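Long-range contacts in diguanylate cyclase with PAS/PAC sensor (Marinobacter aquaeolei, PDB 3H9W), which probably makes cyclic di-GMP from two GTP molecules through its GGDEF domain, the chain here being its N-terminal PAS sensor domain: residues A25-P30 / Y70-R75; D39-M44 / W51-C56. One frame throughout, in Å; residues are numbered along the deposited sequence.

Overall arrangement
From the N terminus the chain runs through strands 5-10 and 15-19 into helix 22-27, whose end and following turn supply residues 25-30. Helices 37-42 and 46-61 come next, then strand 66-73 at one edge of the five-stranded antiparallel sheet of the PAS fold. Contact 1 closes the long loop by bringing 25-30 against 70-75, at the end of that edge strand. Contact 2 is nested inside it, packing the end of helix 37-42 and the residues just after it on helix 46-61. Their centres lie about 13 Å apart, and they touch: Tyr70 and Trp40 link them, and Leu73 N and Arg43 O probably share a hydrogen bond, tying the helical connection to the edge strand.

Contact 1 (A25-P30 / Y70-R75)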
loop_
_atom_site.group_PDB
_atom_site.type_symbol
_atom_site.label_atom_id
_atom_site.label_comp_id
_atom_site.label_asym_id
_atom_site.label_seq_id
_atom_site.Cartn_x
_atom_site.Cartn_y
_atom_site.Cartn_z
ATOM N N ALA A 25 6.297 -13.191 10.713
ATOM C CA ALA A 25 6.331 -14.442 9.969
ATOM C C ALA A 25 7.292 -14.308 8.790
ATOM O O ALA A 25 8.015 -15.250 8.459
ATOM C CB ALA A 25 4.936 -14.797 9.461
ATOM N N LEU A 26 7.305 -13.131 8.166
ATOM C CA LEU A 26 8.167 -12.891 7.018
ATOM C C LEU A 26 9.645 -12.700 7.369
ATOM O O LEU A 26 10.515 -13.358 6.792
ATOM C CB LEU A 26 7.685 -11.665 6.232
ATOM C CG LEU A 26 8.489 -11.353 4.956
ATOM C CD1 LEU A 26 8.322 -12.501 3.971
ATOM C CD2 LEU A 26 8.013 -10.049 4.333
ATOM N N LEU A 27 9.936 -11.798 8.301
ATOM C CA LEU A 27 11.331 -11.522 8.663
ATOM C C LEU A 27 11.826 -12.068 10.005
ATOM O O LEU A 27 12.983 -11.848 10.379
ATOM C CB LEU A 27 11.581 -10.013 8.586
ATOM C CG LEU A 27 11.336 -9.407 7.197
ATOM C CD1 LEU A 27 11.621 -7.911 7.236
ATOM C CD2 LEU A 27 12.231 -10.087 6.167
ATOM N N GLY A 28 10.955 -12.764 10.729
ATOM C CA GLY A 28 11.343 -13.364 11.994
ATOM C C GLY A 28 11.490 -12.503 13.240
ATOM O O GLY A 28 11.212 -12.971 14.345
ATOM N N TRP A 29 11.934 -11.261 13.095
ATOM C CA TRP A 29 12.099 -10.411 14.269
ATOM C C TRP A 29 10.743 -10.228 14.940
ATOM O O TRP A 29 9.718 -10.186 14.266
ATOM C CB TRP A 29 12.642 -9.029 13.876
ATOM C CG TRP A 29 13.806 -9.039 12.920
ATOM C CD1 TRP A 29 13.748 -8.996 11.558
ATOM C CD2 TRP A 29 15.201 -9.054 13.263
ATOM N NE1 TRP A 29 15.025 -8.974 11.029
ATOM C CE2 TRP A 29 15.932 -9.011 12.055
ATOM C CE3 TRP A 29 15.902 -9.098 14.476
ATOM C CZ2 TRP A 29 17.331 -9.011 12.022
ATOM C CZ3 TRP A 29 17.296 -9.097 14.447
ATOM C CH2 TRP A 29 17.995 -9.054 13.223
ATOM N N PRO A 30 10.717 -10.130 16.280
ATOM C CA PRO A 30 9.435 -9.942 16.966
ATOM C C PRO A 30 8.758 -8.691 16.409
ATOM O O PRO A 30 9.419 -7.685 16.167
ATOM C CB PRO A 30 9.845 -9.764 18.428
ATOM C CG PRO A 30 11.099 -10.578 18.527
ATOM C CD PRO A 30 11.825 -10.227 17.248
ATOM N N TYR A 70 14.380 -4.168 -2.259
ATOM C CA TYR A 70 15.635 -4.473 -1.590
ATOM C C TYR A 70 15.573 -5.793 -0.837
ATOM O O TYR A 70 14.501 -6.389 -0.651
ATOM C CB TYR A 70 16.011 -3.348 -0.613
ATOM C CG TYR A 70 14.935 -3.067 0.402
ATOM C CD1 TYR A 70 13.963 -2.093 0.167
ATOM C CD2 TYR A 70 14.839 -3.826 1.569
ATOM C CE1 TYR A 70 12.919 -1.888 1.066
ATOM C CE2 TYR A 70 13.795 -3.622 2.477
ATOM C CZ TYR A 70 12.839 -2.655 2.211
ATOM O OH TYR A 70 11.783 -2.484 3.084
ATOM N N ARG A 71 16.746 -6.245 -0.411
ATOM C CA ARG A 71 16.875 -7.478 0.334
ATOM C C ARG A 71 16.798 -7.151 1.816
ATOM O O ARG A 71 17.678 -6.479 2.365
ATOM C CB ARG A 71 18.215 -8.146 -0.005
ATOM C CG ARG A 71 18.260 -8.701 -1.426
ATOM C CD ARG A 71 19.660 -8.686 -2.017
ATOM N NE ARG A 71 20.127 -7.328 -2.318
ATOM C CZ ARG A 71 21.303 -7.056 -2.877
ATOM N NH1 ARG A 71 22.131 -8.045 -3.197
ATOM N NH2 ARG A 71 21.662 -5.801 -3.104
ATOM N N ALA A 72 15.723 -7.603 2.454
ATOM C CA ALA A 72 15.528 -7.372 3.878
ATOM C C ALA A 72 16.228 -8.491 4.626
ATOM O O ALA A 72 16.313 -9.618 4.138
ATOM C CB ALA A 72 14.027 -7.372 4.218
ATOM N N LEU A 73 16.723 -8.175 5.811
ATOM C CA LEU A 73 17.436 -9.147 6.629
ATOM C C LEU A 73 16.504 -9.884 7.578
ATOM O O LEU A 73 15.838 -9.267 8.410
ATOM C CB LEU A 73 18.522 -8.432 7.440
ATOM C CG LEU A 73 19.364 -9.291 8.380
ATOM C CD1 LEU A 73 20.150 -10.318 7.570
ATOM C CD2 LEU A 73 20.304 -8.403 9.173
ATOM N N HIS A 74 16.453 -11.203 7.445
ATOM C CA HIS A 74 15.632 -12.031 8.315
ATOM C C HIS A 74 16.438 -12.196 9.601
ATOM O O HIS A 74 17.670 -12.124 9.567
ATOM C CB HIS A 74 15.392 -13.392 7.656
ATOM C CG HIS A 74 14.440 -14.269 8.402
ATOM N ND1 HIS A 74 14.757 -14.858 9.606
ATOM C CD2 HIS A 74 13.176 -14.656 8.112
ATOM C CE1 HIS A 74 13.728 -15.574 10.027
ATOM N NE2 HIS A 74 12.757 -15.467 9.138
ATOM N N ARG A 75 15.777 -12.406 10.737
ATOM C CA ARG A 75 16.541 -12.560 11.972
ATOM C C ARG A 75 17.515 -13.733 11.903
ATOM O O ARG A 75 18.586 -13.681 12.511
ATOM C CB ARG A 75 15.618 -12.722 13.197
ATOM C CG ARG A 75 14.659 -13.890 13.137
ATOM C CD ARG A 75 14.272 -14.298 14.547
ATOM N NE ARG A 75 15.474 -14.594 15.314
ATOM C CZ ARG A 75 16.287 -15.613 15.056
ATOM N NH1 ARG A 75 17.372 -15.803 15.797
ATOM N NH2 ARG A 75 16.007 -16.457 14.074
HETATM O O HOH W 1 9.920 -16.552 9.424
#
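Arg75 N and Trp29 NE1 each donate a hydrogen bond across the contact, to Leu27 O and Leu73 O, joining the turn after helix 22-27 to the end of edge strand 66-73 in this PAS fold. The bond from Arg75 N to Leu27 O, 2.9 Å long, ties the last turn of the helix to the chain just beyond the strand. The indole Trp29 NE1 gives its N-H to Leu73 O at 2.8 Å, nearly straight (165°) and with the acceptor close to the ring plane. Leu27 O is gripped further: it accepts a weak bond from Trp29 N and meets His74 CA in a C-H...O contact. The same oxygen sits over the centre of the His74 ring, 3.4 Å above its plane, while Gly28 N lies over the same face nearer the rim. His74 CG is anti to the backbone N (chi1 -174°), and the ring faces Leu27 O; its ND1 is bonded to Asp76 N.

Gly28 has positive phi, and a CB here would clash with Arg75 CG and His74 CE1. Arg75 CG and CD run past this glycine, CD 3.3 Å from Gly28 O. Arg75 CA stands over the six-membered ring of Trp29, a CH-pi contact 3.7 Å from the centroid to CA, and Arg75 CB rests over CD2. Arg43 adds a cation-pi contact to Trp29. An alanine in place of Trp29 would probably leave Leu73 O without its indole donor and open a gap beside Arg75 CA and CB. Leu73 CD2 touches the indole benzo part at CZ2. Deeper in, Leu27, which also packs on Trp34, spreads both methyls against buried Ala72, with CD2 3.8 Å from Ala72 CB.

Contact 2 (D39-M44 / W51-C56); sequences DWATRM and WVVNFC
Val52 and Val53 together form the ridge that helix 46-61 presents to residues 39-44 in this PAS fold. Val52 sets its CG1 against both Trp40, in helix 37-42, and selenomethionine Met44, just beyond the helix. CG1 reaches the outer corner of the indole, 3.7 Å from Trp40 CH2 and equally close to CZ2, and its other neighbours are SE and CE of Met44. Met44 forms the second wall of this hollow: its chain is extended until chi3 (-69°), where it bends and lays CE over one face of the Trp40 ring, 3.6 Å above the plane and toward the rim. SE meets Val52 CB at 3.8 Å.

One turn further along the helix, Cys56 fills in beside the same indole corner, its SG 3.8 Å from Trp40 CH2 in an oblique sulfur-aromatic contact. NE1 of Trp40 is hydrogen-bonded to Tyr70 OH of strand 66-73. That tyrosine also touches Val52 and Met44, covering this packing from the sheet. Val53 also lies beside Trp40, whose near atom is CZ3. On this flank the CA atoms come nearest at Ala41 and Val53, where the small Ala41 CB meets Val53 CG2 at 4.0 Å.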
loop_
_atom_site.group_PDB
_atom_site.type_symbol
_atom_site.label_atom_id
_atom_site.label_comp_id
_atom_site.label_asym_id
_atom_site.label_seq_id
_atom_site.Cartn_x
_atom_site.Cartn_y
_atom_site.Cartn_z
ATOM N N ASP A 39 15.550 0.727 12.690
ATOM C CA ASP A 39 15.417 -0.732 12.671
ATOM C C ASP A 39 15.242 -1.210 11.230
ATOM O O ASP A 39 15.810 -2.221 10.816
ATOM C CB ASP A 39 14.213 -1.167 13.508
ATOM C CG ASP A 39 14.361 -0.804 14.976
ATOM O OD1 ASP A 39 15.363 -1.224 15.591
ATOM O OD2 ASP A 39 13.470 -0.111 15.513
ATOM N N TRP A 40 14.438 -0.472 10.478
ATOM C CA TRP A 40 14.175 -0.778 9.076
ATOM C C TRP A 40 15.478 -0.692 8.280
ATOM O O TRP A 40 15.780 -1.562 7.459
ATOM C CB TRP A 40 13.150 0.224 8.543
ATOM C CG TRP A 40 12.983 0.246 7.060
ATOM C CD1 TRP A 40 12.313 -0.662 6.288
ATOM C CD2 TRP A 40 13.477 1.245 6.166
ATOM N NE1 TRP A 40 12.358 -0.286 4.965
ATOM C CE2 TRP A 40 13.070 0.881 4.862
ATOM C CE3 TRP A 40 14.226 2.416 6.340
ATOM C CZ2 TRP A 40 13.389 1.646 3.737
ATOM C CZ3 TRP A 40 14.544 3.180 5.218
ATOM C CH2 TRP A 40 14.125 2.788 3.934
ATOM N N ALA A 41 16.249 0.362 8.533
ATOM C CA ALA A 41 17.522 0.580 7.843
ATOM C C ALA A 41 18.580 -0.465 8.198
ATOM O O ALA A 41 19.390 -0.861 7.354
ATOM C CB ALA A 41 18.049 1.985 8.164
ATOM N N THR A 42 18.579 -0.907 9.450
ATOM C CA THR A 42 19.548 -1.898 9.899
ATOM C C THR A 42 19.271 -3.292 9.350
ATOM O O THR A 42 20.189 -4.001 8.948
ATOM C CB THR A 42 19.583 -1.953 11.440
ATOM O OG1 THR A 42 20.119 -0.721 11.941
ATOM C CG2 THR A 42 20.443 -3.114 11.925
ATOM N N ARG A 43 17.999 -3.674 9.328
ATOM C CA ARG A 43 17.591 -4.995 8.858
ATOM C C ARG A 43 17.484 -5.030 7.339
ATOM O O ARG A 43 16.432 -5.336 6.772
ATOM C CB ARG A 43 16.259 -5.350 9.514
ATOM C CG ARG A 43 16.393 -5.386 11.026
ATOM C CD ARG A 43 15.059 -5.415 11.756
ATOM N NE ARG A 43 15.287 -5.366 13.199
ATOM C CZ ARG A 43 14.325 -5.365 14.114
ATOM N NH1 ARG A 43 13.050 -5.413 13.745
ATOM N NH2 ARG A 43 14.644 -5.321 15.402
HETATM N N MSE A 44 18.603 -4.742 6.687
HETATM C CA MSE A 44 18.655 -4.683 5.240
HETATM C C MSE A 44 20.035 -5.112 4.748
HETATM O O MSE A 44 21.026 -4.991 5.466
HETATM C CB MSE A 44 18.365 -3.242 4.815
HETATM C CG MSE A 44 18.126 -3.022 3.345
HETATM SE SE MSE A 44 17.860 -1.137 3.027
HETATM C CE MSE A 44 16.133 -0.919 3.904
ATOM N N TRP A 51 21.855 2.632 -0.762
ATOM C CA TRP A 51 21.076 3.517 -1.622
ATOM C C TRP A 51 19.625 3.715 -1.207
ATOM O O TRP A 51 19.067 4.797 -1.385
ATOM C CB TRP A 51 21.118 3.005 -3.066
ATOM C CG TRP A 51 20.306 1.765 -3.320
ATOM C CD1 TRP A 51 20.732 0.465 -3.256
ATOM C CD2 TRP A 51 18.922 1.714 -3.691
ATOM N NE1 TRP A 51 19.695 -0.391 -3.572
ATOM C CE2 TRP A 51 18.575 0.351 -3.843
ATOM C CE3 TRP A 51 17.941 2.691 -3.913
ATOM C CZ2 TRP A 51 17.286 -0.059 -4.203
ATOM C CZ3 TRP A 51 16.658 2.282 -4.273
ATOM C CH2 TRP A 51 16.344 0.916 -4.414
ATOM N N VAL A 52 19.018 2.671 -0.654
ATOM C CA VAL A 52 17.615 2.730 -0.249
ATOM C C VAL A 52 17.315 3.811 0.788
ATOM O O VAL A 52 16.354 4.566 0.651
ATOM C CB VAL A 52 17.146 1.366 0.301
ATOM C CG1 VAL A 52 15.722 1.481 0.849
ATOM C CG2 VAL A 52 17.200 0.316 -0.809
ATOM N N VAL A 53 18.135 3.883 1.827
ATOM C CA VAL A 53 17.926 4.875 2.865
ATOM C C VAL A 53 17.954 6.293 2.294
ATOM O O VAL A 53 17.032 7.078 2.521
ATOM C CB VAL A 53 18.991 4.726 3.977
ATOM C CG1 VAL A 53 18.726 5.725 5.096
ATOM C CG2 VAL A 53 18.963 3.306 4.520
ATOM N N ASN A 54 18.995 6.623 1.536
ATOM C CA ASN A 54 19.101 7.962 0.954
ATOM C C ASN A 54 17.957 8.275 -0.006
ATOM O O ASN A 54 17.424 9.385 -0.008
ATOM C CB ASN A 54 20.436 8.130 0.221
ATOM C CG ASN A 54 21.627 8.070 1.157
ATOM O OD1 ASN A 54 21.584 8.607 2.268
ATOM N ND2 ASN A 54 22.704 7.430 0.708
ATOM N N PHE A 55 17.591 7.297 -0.825
ATOM C CA PHE A 55 16.506 7.480 -1.775
ATOM C C PHE A 55 15.200 7.771 -1.026
ATOM O O PHE A 55 14.545 8.781 -1.274
ATOM C CB PHE A 55 16.355 6.223 -2.651
ATOM C CG PHE A 55 15.162 6.261 -3.564
ATOM C CD1 PHE A 55 15.120 7.134 -4.648
ATOM C CD2 PHE A 55 14.056 5.467 -3.305
ATOM C CE1 PHE A 55 13.986 7.220 -5.453
ATOM C CE2 PHE A 55 12.917 5.545 -4.103
ATOM C CZ PHE A 55 12.882 6.421 -5.175
ATOM N N CYS A 56 14.832 6.907 -0.086
ATOM C CA CYS A 56 13.586 7.117 0.648
ATOM C C CYS A 56 13.548 8.434 1.417
ATOM O O CYS A 56 12.516 9.103 1.459
ATOM C CB CYS A 56 13.315 5.937 1.587
ATOM S SG CYS A 56 12.907 4.412 0.692
#